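Local atomic coordinates of Alr4995 protein (Nostoc sp., PDB entry 6LRF), a protein that probably acts as a bifunctional arginine dihydrolase and ornithine cyclodeaminase, converting arginine to ornithine and ornithine onward to proline. Residues B[226-232]-B[246-252]; B[286-290]-B[353-358]; B[564-570]-B[604-608]. All coordinates share one frame; numbering follows the deposited sequence.

How the interactions relate
The three contacts follow one another along the chain, each closing before the next opens, and none touches another. Interaction 1 joins two neighbouring strands of a three-stranded sheet in the dimethylarginine dimethylhydrolase-like region. Interaction 2 sets a loop against strand 280-292 in the LOR/SDH region, its centre about 51 Å from that of interaction 1. Interaction 3, in the Rossmann-fold region, ties the end of helix 554-567 to the loop after strand 594-597; its centre lies about 49 Å from the centre of interaction 1 and about 36 Å from that of interaction 2. Interaction 1 lies across the chain's centre from both others. The three different sequence-family regions are consistent with a bifunctional enzyme built from several parts.

Interaction 1. Residues B[226-232]-B[246-252]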
ATOM      1  N   ILE B 226      50.814 -21.004 -16.670  1.00 41.92           N
ATOM      2  CA  ILE B 226      50.186 -20.132 -17.651  1.00 41.75           C
ATOM      3  C   ILE B 226      48.665 -20.241 -17.559  1.00 47.10           C
ATOM      4  O   ILE B 226      48.122 -21.339 -17.388  1.00 41.13           O
ATOM      5  CB  ILE B 226      50.614 -20.477 -19.085  1.00 43.48           C
ATOM      6  CG1 ILE B 226      52.126 -20.696 -19.156  1.00 51.84           C
ATOM      7  CG2 ILE B 226      50.126 -19.416 -20.058  1.00 43.24           C
ATOM      8  CD1 ILE B 226      52.956 -19.614 -18.517  1.00 52.49           C
ATOM      9  N   VAL B 227      47.982 -19.102 -17.650  1.00 46.22           N
ATOM     10  CA  VAL B 227      46.536 -19.110 -17.821  1.00 44.99           C
ATOM     11  C   VAL B 227      46.160 -18.255 -19.022  1.00 47.05           C
ATOM     12  O   VAL B 227      46.444 -17.060 -19.069  1.00 50.86           O
ATOM     13  CB  VAL B 227      45.791 -18.626 -16.551  1.00 46.23           C
ATOM     14  CG1 VAL B 227      45.812 -19.722 -15.501  1.00 44.05           C
ATOM     15  CG2 VAL B 227      46.399 -17.338 -15.998  1.00 44.95           C
ATOM     16  N   ILE B 228      45.553 -18.897 -20.013  1.00 44.07           N
ATOM     17  CA  ILE B 228      45.120 -18.216 -21.224  1.00 43.65           C
ATOM     18  C   ILE B 228      43.621 -17.985 -21.168  1.00 47.56           C
ATOM     19  O   ILE B 228      42.865 -18.856 -20.719  1.00 43.60           O
ATOM     20  CB  ILE B 228      45.454 -19.024 -22.485  1.00 39.19           C
ATOM     21  CG1 ILE B 228      46.928 -19.433 -22.484  1.00 48.99           C
ATOM     22  CG2 ILE B 228      45.119 -18.225 -23.732  1.00 39.99           C
ATOM     23  CD1 ILE B 228      47.250 -20.541 -23.476  1.00 42.48           C
HETATM   24  N   MSE B 229      43.186 -16.821 -21.634  1.00 46.92           N
HETATM   25  CA  MSE B 229      41.777 -16.471 -21.569  1.00 49.85           C
HETATM   26  C   MSE B 229      41.426 -15.310 -22.472  1.00 49.76           C
HETATM   27  O   MSE B 229      42.297 -14.716 -23.102  1.00 52.31           O
HETATM   28  CB  MSE B 229      41.398 -16.125 -20.136  1.00 54.04           C
HETATM   29  CG  MSE B 229      42.465 -15.306 -19.424  1.00 56.83           C
HETATM   30 SE   MSE B 229      41.766 -14.657 -17.736  1.00 97.81          SE
HETATM   31  CE  MSE B 229      40.146 -13.834 -18.449  1.00 60.82           C
ATOM     32  N   ASN B 230      40.141 -14.976 -22.500  1.00 48.68           N
ATOM     33  CA  ASN B 230      39.642 -13.899 -23.338  1.00 51.99           C
ATOM     34  C   ASN B 230      40.129 -12.519 -22.883  1.00 57.04           C
ATOM     35  O   ASN B 230      40.928 -11.880 -23.571  1.00 57.00           O
ATOM     36  CB  ASN B 230      38.116 -13.924 -23.370  1.00 51.75           C
ATOM     37  CG  ASN B 230      37.535 -12.782 -24.180  1.00 51.83           C
ATOM     38  OD1 ASN B 230      38.054 -12.431 -25.242  1.00 47.93           O
ATOM     39  ND2 ASN B 230      36.468 -12.180 -23.671  1.00 55.05           N
ATOM     40  N   LYS B 231      39.641 -12.071 -21.727  1.00 55.25           N
ATOM     41  CA  LYS B 231      39.911 -10.717 -21.234  1.00 56.40           C
ATOM     42  C   LYS B 231      39.815 -10.671 -19.718  1.00 59.99           C
ATOM     43  O   LYS B 231      38.794 -11.070 -19.152  1.00 62.45           O
ATOM     44  CB  LYS B 231      38.928  -9.706 -21.851  1.00 59.39           C
ATOM     45  CG  LYS B 231      39.584  -8.539 -22.585  1.00 64.24           C
ATOM     46  CD  LYS B 231      38.721  -8.056 -23.763  1.00 63.16           C
ATOM     47  CE  LYS B 231      38.957  -8.925 -25.011  1.00 60.65           C
ATOM     48  NZ  LYS B 231      38.216  -8.493 -26.230  1.00 59.05           N
ATOM     49  N   ALA B 232      40.870 -10.187 -19.064  1.00 56.82           N
ATOM     50  CA  ALA B 232      40.903 -10.108 -17.601  1.00 59.46           C
ATOM     51  C   ALA B 232      40.964  -8.663 -17.097  1.00 54.82           C
ATOM     52  O   ALA B 232      41.594  -7.809 -17.714  1.00 54.36           O
ATOM     53  CB  ALA B 232      42.095 -10.903 -17.055  1.00 52.02           C
ATOM     54  N   GLN B 246      50.959 -16.670 -14.652  1.00 50.30           N
ATOM     55  CA  GLN B 246      51.189 -15.713 -15.729  1.00 51.39           C
ATOM     56  C   GLN B 246      49.969 -15.665 -16.636  1.00 48.26           C
ATOM     57  O   GLN B 246      49.549 -16.684 -17.195  1.00 44.47           O
ATOM     58  CB  GLN B 246      52.448 -16.060 -16.542  1.00 48.83           C
ATOM     59  CG  GLN B 246      52.390 -15.510 -17.962  1.00 51.51           C
ATOM     60  CD  GLN B 246      53.649 -15.750 -18.792  1.00 63.22           C
ATOM     61  OE1 GLN B 246      54.265 -16.820 -18.736  1.00 62.82           O
ATOM     62  NE2 GLN B 246      54.017 -14.752 -19.595  1.00 65.46           N
ATOM     63  N   VAL B 247      49.404 -14.470 -16.781  1.00 46.29           N
ATOM     64  CA  VAL B 247      48.161 -14.304 -17.522  1.00 48.00           C
ATOM     65  C   VAL B 247      48.366 -13.894 -18.974  1.00 52.86           C
ATOM     66  O   VAL B 247      48.836 -12.795 -19.255  1.00 53.24           O
ATOM     67  CB  VAL B 247      47.254 -13.260 -16.858  1.00 50.11           C
ATOM     68  CG1 VAL B 247      46.028 -13.004 -17.727  1.00 47.45           C
ATOM     69  CG2 VAL B 247      46.860 -13.714 -15.449  1.00 49.39           C
ATOM     70  N   LEU B 248      48.000 -14.788 -19.887  1.00 52.72           N
ATOM     71  CA  LEU B 248      47.987 -14.501 -21.321  1.00 50.42           C
ATOM     72  C   LEU B 248      46.562 -14.233 -21.789  1.00 51.47           C
ATOM     73  O   LEU B 248      45.667 -15.054 -21.582  1.00 53.33           O
ATOM     74  CB  LEU B 248      48.578 -15.672 -22.115  1.00 51.58           C
ATOM     75  CG  LEU B 248      50.086 -15.810 -22.347  1.00 56.30           C
ATOM     76  CD1 LEU B 248      50.893 -15.481 -21.112  1.00 53.47           C
ATOM     77  CD2 LEU B 248      50.414 -17.212 -22.818  1.00 46.86           C
ATOM     78  N   GLU B 249      46.339 -13.087 -22.415  1.00 51.36           N
ATOM     79  CA  GLU B 249      45.034 -12.805 -23.000  1.00 53.34           C
ATOM     80  C   GLU B 249      45.089 -13.026 -24.506  1.00 53.46           C
ATOM     81  O   GLU B 249      46.168 -13.134 -25.086  1.00 56.68           O
ATOM     82  CB  GLU B 249      44.585 -11.377 -22.676  1.00 53.70           C
ATOM     83  CG  GLU B 249      44.414 -11.111 -21.187  1.00 58.29           C
ATOM     84  CD  GLU B 249      44.216  -9.636 -20.862  1.00 62.11           C
ATOM     85  OE1 GLU B 249      45.160  -8.843 -21.081  1.00 62.86           O
ATOM     86  OE2 GLU B 249      43.120  -9.268 -20.382  1.00 60.46           O
ATOM     87  N   THR B 250      43.916 -13.124 -25.124  1.00 57.37           N
ATOM     88  CA  THR B 250      43.775 -13.203 -26.577  1.00 57.12           C
ATOM     89  C   THR B 250      42.293 -13.042 -26.895  1.00 55.04           C
ATOM     90  O   THR B 250      41.452 -13.759 -26.344  1.00 53.86           O
ATOM     91  CB  THR B 250      44.331 -14.540 -27.187  1.00 57.60           C
ATOM     92  OG1 THR B 250      44.000 -14.618 -28.583  1.00 55.08           O
ATOM     93  CG2 THR B 250      43.777 -15.776 -26.459  1.00 49.24           C
ATOM     94  N   PRO B 251      41.961 -12.081 -27.768  1.00 54.09           N
ATOM     95  CA  PRO B 251      40.551 -11.818 -28.065  1.00 50.74           C
ATOM     96  C   PRO B 251      39.867 -13.040 -28.667  1.00 46.15           C
ATOM     97  O   PRO B 251      40.430 -13.668 -29.573  1.00 44.86           O
ATOM     98  CB  PRO B 251      40.611 -10.660 -29.071  1.00 49.23           C
ATOM     99  CG  PRO B 251      41.945 -10.769 -29.698  1.00 47.04           C
ATOM    100  CD  PRO B 251      42.863 -11.283 -28.615  1.00 52.69           C
ATOM    101  N   LEU B 252      38.684 -13.373 -28.144  1.00 44.66           N
ATOM    102  CA  LEU B 252      37.884 -14.503 -28.616  1.00 47.01           C
ATOM    103  C   LEU B 252      36.420 -14.100 -28.685  1.00 44.03           C
ATOM    104  O   LEU B 252      35.528 -14.931 -28.505  1.00 38.16           O
ATOM    105  CB  LEU B 252      38.047 -15.719 -27.694  1.00 41.32           C
ATOM    106  CG  LEU B 252      39.407 -16.416 -27.658  1.00 42.30           C
ATOM    107  CD1 LEU B 252      39.563 -17.212 -26.371  1.00 43.06           C
ATOM    108  CD2 LEU B 252      39.586 -17.322 -28.873  1.00 41.45           C
TER
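I226 begins the pairing by bringing its CG2 methyl to 3.5 Å from CD2 of L248, while its CD1 lies alongside the side chain of Q246. One step on, V227 spends both of its backbone polar atoms: its N donates to O of Q246 at 2.9 Å, almost straight at 169°, and its O accepts from N of L248. This gripping of the residues before and after V247, its own partner, is the signature of parallel strands, here those of a beta-alpha-beta unit linked by helix 234-242. On the opposite face of the pair, CG2 of V227 meets CG2 of V247 at 3.7 Å. I228 returns to the face of I226 and sets CG1 against CB and CD2 of L248, where I47 of helix 34-49 covers both residues. Selenomethionine M229 continues the ladder through N to O of L248 at 3.0 Å, but the next bond, from N of T250 to O of M229, is weak. N230 then takes over with its side chain: with CG anti to the backbone N (chi1 177°), OD1 accepts from N of L252 at 3.1 Å, and ND2 donates to O of N215. Last comes A232, whose N points at OE2 of E249 over 2.8 Å, using the anti lone pair in a nearly linear bond. As the strands end, then, a side-chain amide and a carboxylate supply the acceptors that the backbone ladder provided before, and the E249 carboxylate holds the turn leading into helix 234-242.

Interaction 2. Residues B[286-290]-B[353-358]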
ATOM      1  N   ARG B 286      16.000 -42.867  -4.905  1.00 30.67           N
ATOM      2  CA  ARG B 286      14.929 -43.430  -4.107  1.00 31.62           C
ATOM      3  C   ARG B 286      13.671 -43.433  -4.965  1.00 32.67           C
ATOM      4  O   ARG B 286      13.365 -42.449  -5.626  1.00 32.98           O
ATOM      5  CB  ARG B 286      14.741 -42.606  -2.835  1.00 32.83           C
ATOM      6  CG  ARG B 286      13.806 -43.186  -1.809  1.00 37.62           C
ATOM      7  CD  ARG B 286      14.042 -42.510  -0.479  1.00 41.30           C
ATOM      8  NE  ARG B 286      12.944 -42.724   0.457  1.00 49.82           N
ATOM      9  CZ  ARG B 286      13.015 -42.440   1.755  1.00 47.51           C
ATOM     10  NH1 ARG B 286      14.144 -41.948   2.251  1.00 46.37           N
ATOM     11  NH2 ARG B 286      11.969 -42.652   2.556  1.00 49.39           N
ATOM     12  N   ILE B 287      12.951 -44.542  -4.992  1.00 32.82           N
ATOM     13  CA  ILE B 287      11.694 -44.552  -5.713  1.00 33.45           C
ATOM     14  C   ILE B 287      10.557 -44.257  -4.724  1.00 32.95           C
ATOM     15  O   ILE B 287      10.485 -44.845  -3.650  1.00 32.93           O
ATOM     16  CB  ILE B 287      11.468 -45.888  -6.440  1.00 36.51           C
ATOM     17  CG1 ILE B 287      12.456 -46.022  -7.607  1.00 36.53           C
ATOM     18  CG2 ILE B 287      10.030 -45.994  -6.954  1.00 30.02           C
ATOM     19  CD1 ILE B 287      12.391 -47.367  -8.332  1.00 38.20           C
ATOM     20  N   ILE B 288       9.705 -43.301  -5.064  1.00 32.46           N
ATOM     21  CA  ILE B 288       8.561 -43.002  -4.215  1.00 30.17           C
ATOM     22  C   ILE B 288       7.269 -43.295  -4.974  1.00 28.15           C
ATOM     23  O   ILE B 288       7.256 -43.362  -6.203  1.00 33.57           O
ATOM     24  CB  ILE B 288       8.579 -41.535  -3.724  1.00 31.69           C
ATOM     25  CG1 ILE B 288       8.606 -40.571  -4.905  1.00 35.08           C
ATOM     26  CG2 ILE B 288       9.766 -41.286  -2.813  1.00 28.29           C
ATOM     27  CD1 ILE B 288       7.257 -39.940  -5.210  1.00 29.13           C
ATOM     28  N   ARG B 289       6.185 -43.488  -4.239  1.00 31.59           N
ATOM     29  CA  ARG B 289       4.880 -43.683  -4.863  1.00 31.47           C
ATOM     30  C   ARG B 289       3.929 -42.576  -4.406  1.00 32.41           C
ATOM     31  O   ARG B 289       3.951 -42.172  -3.241  1.00 31.80           O
ATOM     32  CB  ARG B 289       4.333 -45.072  -4.520  1.00 36.42           C
ATOM     33  CG  ARG B 289       3.023 -45.452  -5.188  1.00 41.24           C
ATOM     34  CD  ARG B 289       2.684 -46.901  -4.870  1.00 43.58           C
ATOM     35  NE  ARG B 289       1.311 -47.251  -5.221  1.00 50.61           N
ATOM     36  CZ  ARG B 289       0.936 -47.670  -6.425  1.00 53.18           C
ATOM     37  NH1 ARG B 289       1.839 -47.777  -7.398  1.00 47.07           N
ATOM     38  NH2 ARG B 289      -0.338 -47.977  -6.658  1.00 46.56           N
ATOM     39  N   ILE B 290       3.126 -42.059  -5.331  1.00 32.70           N
ATOM     40  CA  ILE B 290       2.120 -41.047  -5.003  1.00 27.03           C
ATOM     41  C   ILE B 290       0.777 -41.483  -5.602  1.00 31.04           C
ATOM     42  O   ILE B 290       0.723 -41.922  -6.746  1.00 29.99           O
ATOM     43  CB  ILE B 290       2.543 -39.646  -5.509  1.00 32.76           C
ATOM     44  CG1 ILE B 290       1.476 -38.608  -5.187  1.00 37.69           C
ATOM     45  CG2 ILE B 290       2.847 -39.655  -6.997  1.00 33.38           C
ATOM     46  CD1 ILE B 290       1.423 -38.263  -3.717  1.00 41.67           C
ATOM     47  N   LEU B 353       3.185 -34.220   1.091  1.00 35.39           N
ATOM     48  CA  LEU B 353       2.280 -34.436  -0.033  1.00 36.10           C
ATOM     49  C   LEU B 353       1.714 -35.848  -0.021  1.00 38.83           C
ATOM     50  O   LEU B 353       0.901 -36.204  -0.874  1.00 47.35           O
ATOM     51  CB  LEU B 353       2.989 -34.172  -1.364  1.00 35.40           C
ATOM     52  CG  LEU B 353       3.030 -32.733  -1.875  1.00 40.84           C
ATOM     53  CD1 LEU B 353       3.513 -31.797  -0.796  1.00 37.91           C
ATOM     54  CD2 LEU B 353       3.931 -32.648  -3.102  1.00 35.42           C
ATOM     55  N   GLY B 354       2.144 -36.661   0.936  1.00 34.56           N
ATOM     56  CA  GLY B 354       1.644 -38.018   1.027  1.00 34.33           C
ATOM     57  C   GLY B 354       2.422 -39.036   0.213  1.00 37.36           C
ATOM     58  O   GLY B 354       1.923 -40.133  -0.048  1.00 42.66           O
ATOM     59  N   ALA B 355       3.637 -38.682  -0.201  1.00 32.03           N
ATOM     60  CA  ALA B 355       4.519 -39.651  -0.845  1.00 35.65           C
ATOM     61  C   ALA B 355       4.841 -40.759   0.153  1.00 35.46           C
ATOM     62  O   ALA B 355       5.095 -40.492   1.327  1.00 30.57           O
ATOM     63  CB  ALA B 355       5.796 -38.990  -1.342  1.00 32.27           C
ATOM     64  N   VAL B 356       4.791 -42.004  -0.306  1.00 35.02           N
ATOM     65  CA  VAL B 356       5.078 -43.134   0.564  1.00 39.90           C
ATOM     66  C   VAL B 356       6.103 -44.036  -0.098  1.00 44.81           C
ATOM     67  O   VAL B 356       6.445 -43.861  -1.280  1.00 34.04           O
ATOM     68  CB  VAL B 356       3.809 -43.959   0.901  1.00 38.62           C
ATOM     69  CG1 VAL B 356       2.751 -43.072   1.597  1.00 33.90           C
ATOM     70  CG2 VAL B 356       3.247 -44.598  -0.353  1.00 35.27           C
ATOM     71  N   ASP B 357       6.597 -44.984   0.691  1.00 45.74           N
ATOM     72  CA  ASP B 357       7.481 -46.029   0.202  1.00 52.34           C
ATOM     73  C   ASP B 357       6.640 -47.142  -0.418  1.00 52.22           C
ATOM     74  O   ASP B 357       5.505 -47.392   0.023  1.00 49.86           O
ATOM     75  CB  ASP B 357       8.342 -46.590   1.347  1.00 53.86           C
ATOM     76  CG  ASP B 357       9.331 -45.561   1.911  1.00 58.54           C
ATOM     77  OD1 ASP B 357       9.507 -44.481   1.297  1.00 63.41           O
ATOM     78  OD2 ASP B 357       9.919 -45.825   2.982  1.00 61.17           O
ATOM     79  N   LEU B 358       7.195 -47.796  -1.440  1.00 58.07           N
ATOM     80  CA  LEU B 358       6.678 -49.085  -1.891  1.00 57.04           C
ATOM     81  C   LEU B 358       6.715 -49.987  -0.651  1.00 56.79           C
ATOM     82  O   LEU B 358       7.697 -49.954   0.096  1.00 53.59           O
ATOM     83  CB  LEU B 358       7.517 -49.655  -3.045  1.00 52.38           C
ATOM     84  CG  LEU B 358       8.123 -48.669  -4.059  1.00 49.96           C
ATOM     85  CD1 LEU B 358       9.154 -49.346  -4.955  1.00 43.54           C
ATOM     86  CD2 LEU B 358       7.055 -47.987  -4.906  1.00 43.13           C
TER
HETATM   87  O   HOH W   1      10.220 -47.038  -2.023  1.00 42.81           O
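The carbonyl oxygen of R289 is held by two groups of the loop: N of V356 donates to it in the carbonyl plane at 3.1 Å, and CA of A355 adds a CA-H...O contact at 3.5 Å. The return bond, from N of R289 to O of V356, measures 3.0 Å and is equally straight at 170°, so the two residues form a hydrogen-bonded antiparallel pair, a single bridge. Within strand 280-292 the alternate residues R286, I288 and I290 bond to strand 329-337, while R289 bonds to the loop after helix 340-352. That helix closes in a Schellman motif at G354, from which the chain turns to the strand. Beyond the bridge, a water donates to O of I287 at 2.7 Å and accepts from N of L358, linking the two backbones where they draw apart. R286 runs out nearly extended from CG to NE, with chi1 at -171°, and brings NH2 to within 3.3 Å of OD1 of D357. At that length the bond of the salt bridge is weak, although the oxygen lies at the guanidinium edge, in its plane; the guanidinium and carboxylate planes are 57° apart. The R289 guanidinium leads off instead to E332 and E291. CD1 of L358 faces CG2 of I287, and its CD2 lies 4.0 Å from CB of R289. Separately, the CD1 methyl of I290 meets the carbonyl O of L353, which R449 also bonds. Two straight backbone bonds set the register, while beyond them the link is made by a long, weak ion pair and one water, probably a looser coupling.

Interaction 3. Residues B[564-570]-B[604-608]; sequences IRRHGSI and GPLPD
Helix 554-567 ends as N of G568 bonds back to O of I564 at 2.8 Å, G568 takes a positive phi, and S569 becomes the N-cap of helix 570-575, its OG bonded to N of K572. This corner of the Rossmann-fold region packs on the loop 604-608, which follows strand 594-597 and carries a cis peptide bond before P605. The P607 ring packs into the corner of 564-570: its CG presses to 3.2 Å from O of G568, and its CD lies 4.0 Å from both CG of R565 and CG2 of I564. Beside it, CD2 of L606 touches CB of I564 at 3.8 Å, while the same leucine packs against A527 and V528 of helix 524-536. R565 reaches toward the loop; a bend at chi3 (61°) turns its guanidinium so that NH1 donates to O of P605 at 2.8 Å, with the oxygen in the guanidinium plane. NE of R565 donates to O of G374, so the guanidinium is held by two separate parts of the chain, and P605 itself packs on I614 of the second subunit. At the other end D608 faces the start of helix 570-575, with OD1 of D608 also close to CG1 of I570. There OD1 of D608, met on its syn side and 21° out of the carboxylate plane, accepts from N of I570 at 2.8 Å.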
ATOM      1  N   ILE B 564      22.896 -23.618  17.880  1.00 20.66           N
ATOM      2  CA  ILE B 564      23.293 -22.579  18.831  1.00 21.16           C
ATOM      3  C   ILE B 564      22.929 -23.003  20.263  1.00 20.44           C
ATOM      4  O   ILE B 564      23.719 -22.814  21.181  1.00 21.10           O
ATOM      5  CB  ILE B 564      22.651 -21.202  18.499  1.00 22.32           C
ATOM      6  CG1 ILE B 564      22.967 -20.791  17.050  1.00 22.59           C
ATOM      7  CG2 ILE B 564      23.177 -20.119  19.444  1.00 23.64           C
ATOM      8  CD1 ILE B 564      24.464 -20.787  16.716  1.00 30.27           C
ATOM      9  N   ARG B 565      21.749 -23.600  20.450  1.00 20.12           N
ATOM     10  CA  ARG B 565      21.371 -24.095  21.769  1.00 20.62           C
ATOM     11  C   ARG B 565      22.393 -25.153  22.232  1.00 22.95           C
ATOM     12  O   ARG B 565      22.767 -25.180  23.406  1.00 24.52           O
ATOM     13  CB  ARG B 565      19.939 -24.651  21.770  1.00 16.91           C
ATOM     14  CG  ARG B 565      18.844 -23.573  21.565  1.00 20.34           C
ATOM     15  CD  ARG B 565      17.436 -24.173  21.636  1.00 18.51           C
ATOM     16  NE  ARG B 565      17.184 -24.771  22.949  1.00 25.92           N
ATOM     17  CZ  ARG B 565      16.712 -24.101  23.998  1.00 25.87           C
ATOM     18  NH1 ARG B 565      16.405 -22.809  23.883  1.00 19.12           N
ATOM     19  NH2 ARG B 565      16.544 -24.720  25.161  1.00 24.16           N
ATOM     20  N   ARG B 566      22.890 -25.977  21.309  1.00 22.02           N
ATOM     21  CA  ARG B 566      23.877 -26.982  21.691  1.00 24.26           C
ATOM     22  C   ARG B 566      25.173 -26.356  22.186  1.00 25.93           C
ATOM     23  O   ARG B 566      25.709 -26.769  23.206  1.00 25.26           O
ATOM     24  CB  ARG B 566      24.190 -27.931  20.540  1.00 27.61           C
ATOM     25  CG  ARG B 566      25.152 -29.041  20.982  1.00 25.66           C
ATOM     26  CD  ARG B 566      25.269 -30.140  19.957  1.00 25.70           C
ATOM     27  NE  ARG B 566      25.873 -29.643  18.724  1.00 34.70           N
ATOM     28  CZ  ARG B 566      25.233 -29.574  17.558  1.00 40.83           C
ATOM     29  NH1 ARG B 566      23.967 -29.980  17.471  1.00 36.73           N
ATOM     30  NH2 ARG B 566      25.857 -29.101  16.479  1.00 40.56           N
ATOM     31  N   HIS B 567      25.672 -25.357  21.468  1.00 27.81           N
ATOM     32  CA  HIS B 567      26.900 -24.663  21.867  1.00 28.82           C
ATOM     33  C   HIS B 567      26.683 -23.778  23.094  1.00 28.19           C
ATOM     34  O   HIS B 567      27.625 -23.513  23.841  1.00 28.93           O
ATOM     35  CB  HIS B 567      27.437 -23.827  20.707  1.00 25.08           C
ATOM     36  CG  HIS B 567      28.108 -24.644  19.654  1.00 36.32           C
ATOM     37  ND1 HIS B 567      29.480 -24.709  19.524  1.00 35.33           N
ATOM     38  CD2 HIS B 567      27.600 -25.455  18.696  1.00 33.28           C
ATOM     39  CE1 HIS B 567      29.786 -25.511  18.520  1.00 38.88           C
ATOM     40  NE2 HIS B 567      28.664 -25.979  18.002  1.00 38.50           N
ATOM     41  N   GLY B 568      25.447 -23.307  23.277  1.00 25.71           N
ATOM     42  CA  GLY B 568      25.044 -22.648  24.514  1.00 23.49           C
ATOM     43  C   GLY B 568      24.968 -21.134  24.431  1.00 25.68           C
ATOM     44  O   GLY B 568      24.401 -20.498  25.305  1.00 29.53           O
ATOM     45  N   SER B 569      25.559 -20.558  23.390  1.00 25.41           N
ATOM     46  CA  SER B 569      25.454 -19.130  23.125  1.00 24.25           C
ATOM     47  C   SER B 569      25.964 -18.843  21.730  1.00 28.55           C
ATOM     48  O   SER B 569      26.717 -19.635  21.160  1.00 23.56           O
ATOM     49  CB  SER B 569      26.244 -18.297  24.144  1.00 30.41           C
ATOM     50  OG  SER B 569      27.641 -18.368  23.879  1.00 28.89           O
ATOM     51  N   ILE B 570      25.552 -17.703  21.190  1.00 21.50           N
ATOM     52  CA  ILE B 570      26.102 -17.211  19.942  1.00 28.89           C
ATOM     53  C   ILE B 570      27.629 -17.059  20.034  1.00 28.41           C
ATOM     54  O   ILE B 570      28.341 -17.399  19.094  1.00 23.06           O
ATOM     55  CB  ILE B 570      25.466 -15.863  19.550  1.00 24.74           C
ATOM     56  CG1 ILE B 570      23.985 -16.064  19.208  1.00 26.76           C
ATOM     57  CG2 ILE B 570      26.191 -15.241  18.362  1.00 23.86           C
ATOM     58  CD1 ILE B 570      23.220 -14.749  19.035  1.00 28.46           C
ATOM     59  N   GLY B 604      12.505 -21.489  19.476  1.00 24.93           N
ATOM     60  CA  GLY B 604      13.638 -21.835  20.321  1.00 20.38           C
ATOM     61  C   GLY B 604      13.350 -21.530  21.781  1.00 23.05           C
ATOM     62  O   GLY B 604      12.710 -22.332  22.479  1.00 19.89           O
ATOM     63  N   PRO B 605      13.803 -20.360  22.253  1.00 18.30           N
ATOM     64  CA  PRO B 605      14.602 -19.373  21.509  1.00 18.69           C
ATOM     65  C   PRO B 605      16.096 -19.673  21.519  1.00 20.19           C
ATOM     66  O   PRO B 605      16.517 -20.735  21.994  1.00 21.58           O
ATOM     67  CB  PRO B 605      14.326 -18.072  22.263  1.00 22.03           C
ATOM     68  CG  PRO B 605      14.180 -18.526  23.698  1.00 20.96           C
ATOM     69  CD  PRO B 605      13.504 -19.904  23.626  1.00 20.30           C
ATOM     70  N   LEU B 606      16.892 -18.748  20.992  1.00 18.89           N
ATOM     71  CA  LEU B 606      18.325 -18.804  21.215  1.00 23.57           C
ATOM     72  C   LEU B 606      18.559 -18.641  22.708  1.00 26.76           C
ATOM     73  O   LEU B 606      17.727 -18.058  23.417  1.00 19.64           O
ATOM     74  CB  LEU B 606      19.058 -17.723  20.416  1.00 23.53           C
ATOM     75  CG  LEU B 606      18.822 -17.850  18.908  1.00 23.88           C
ATOM     76  CD1 LEU B 606      19.407 -16.660  18.180  1.00 22.02           C
ATOM     77  CD2 LEU B 606      19.401 -19.173  18.353  1.00 22.46           C
ATOM     78  N   PRO B 607      19.672 -19.188  23.210  1.00 26.91           N
ATOM     79  CA  PRO B 607      19.959 -19.021  24.638  1.00 23.72           C
ATOM     80  C   PRO B 607      20.275 -17.573  24.977  1.00 24.53           C
ATOM     81  O   PRO B 607      20.136 -17.168  26.126  1.00 24.60           O
ATOM     82  CB  PRO B 607      21.176 -19.928  24.871  1.00 26.70           C
ATOM     83  CG  PRO B 607      21.730 -20.208  23.530  1.00 28.81           C
ATOM     84  CD  PRO B 607      20.611 -20.100  22.543  1.00 27.50           C
ATOM     85  N   ASP B 608      20.687 -16.788  23.989  1.00 22.48           N
ATOM     86  CA  ASP B 608      20.990 -15.377  24.239  1.00 22.82           C
ATOM     87  C   ASP B 608      19.730 -14.523  24.430  1.00 23.85           C
ATOM     88  O   ASP B 608      19.791 -13.441  25.005  1.00 23.55           O
ATOM     89  CB  ASP B 608      21.809 -14.794  23.085  1.00 25.24           C
ATOM     90  CG  ASP B 608      23.192 -15.453  22.949  1.00 36.11           C
ATOM     91  OD1 ASP B 608      23.274 -16.617  22.491  1.00 27.15           O
ATOM     92  OD2 ASP B 608      24.192 -14.796  23.305  1.00 33.39           O
TER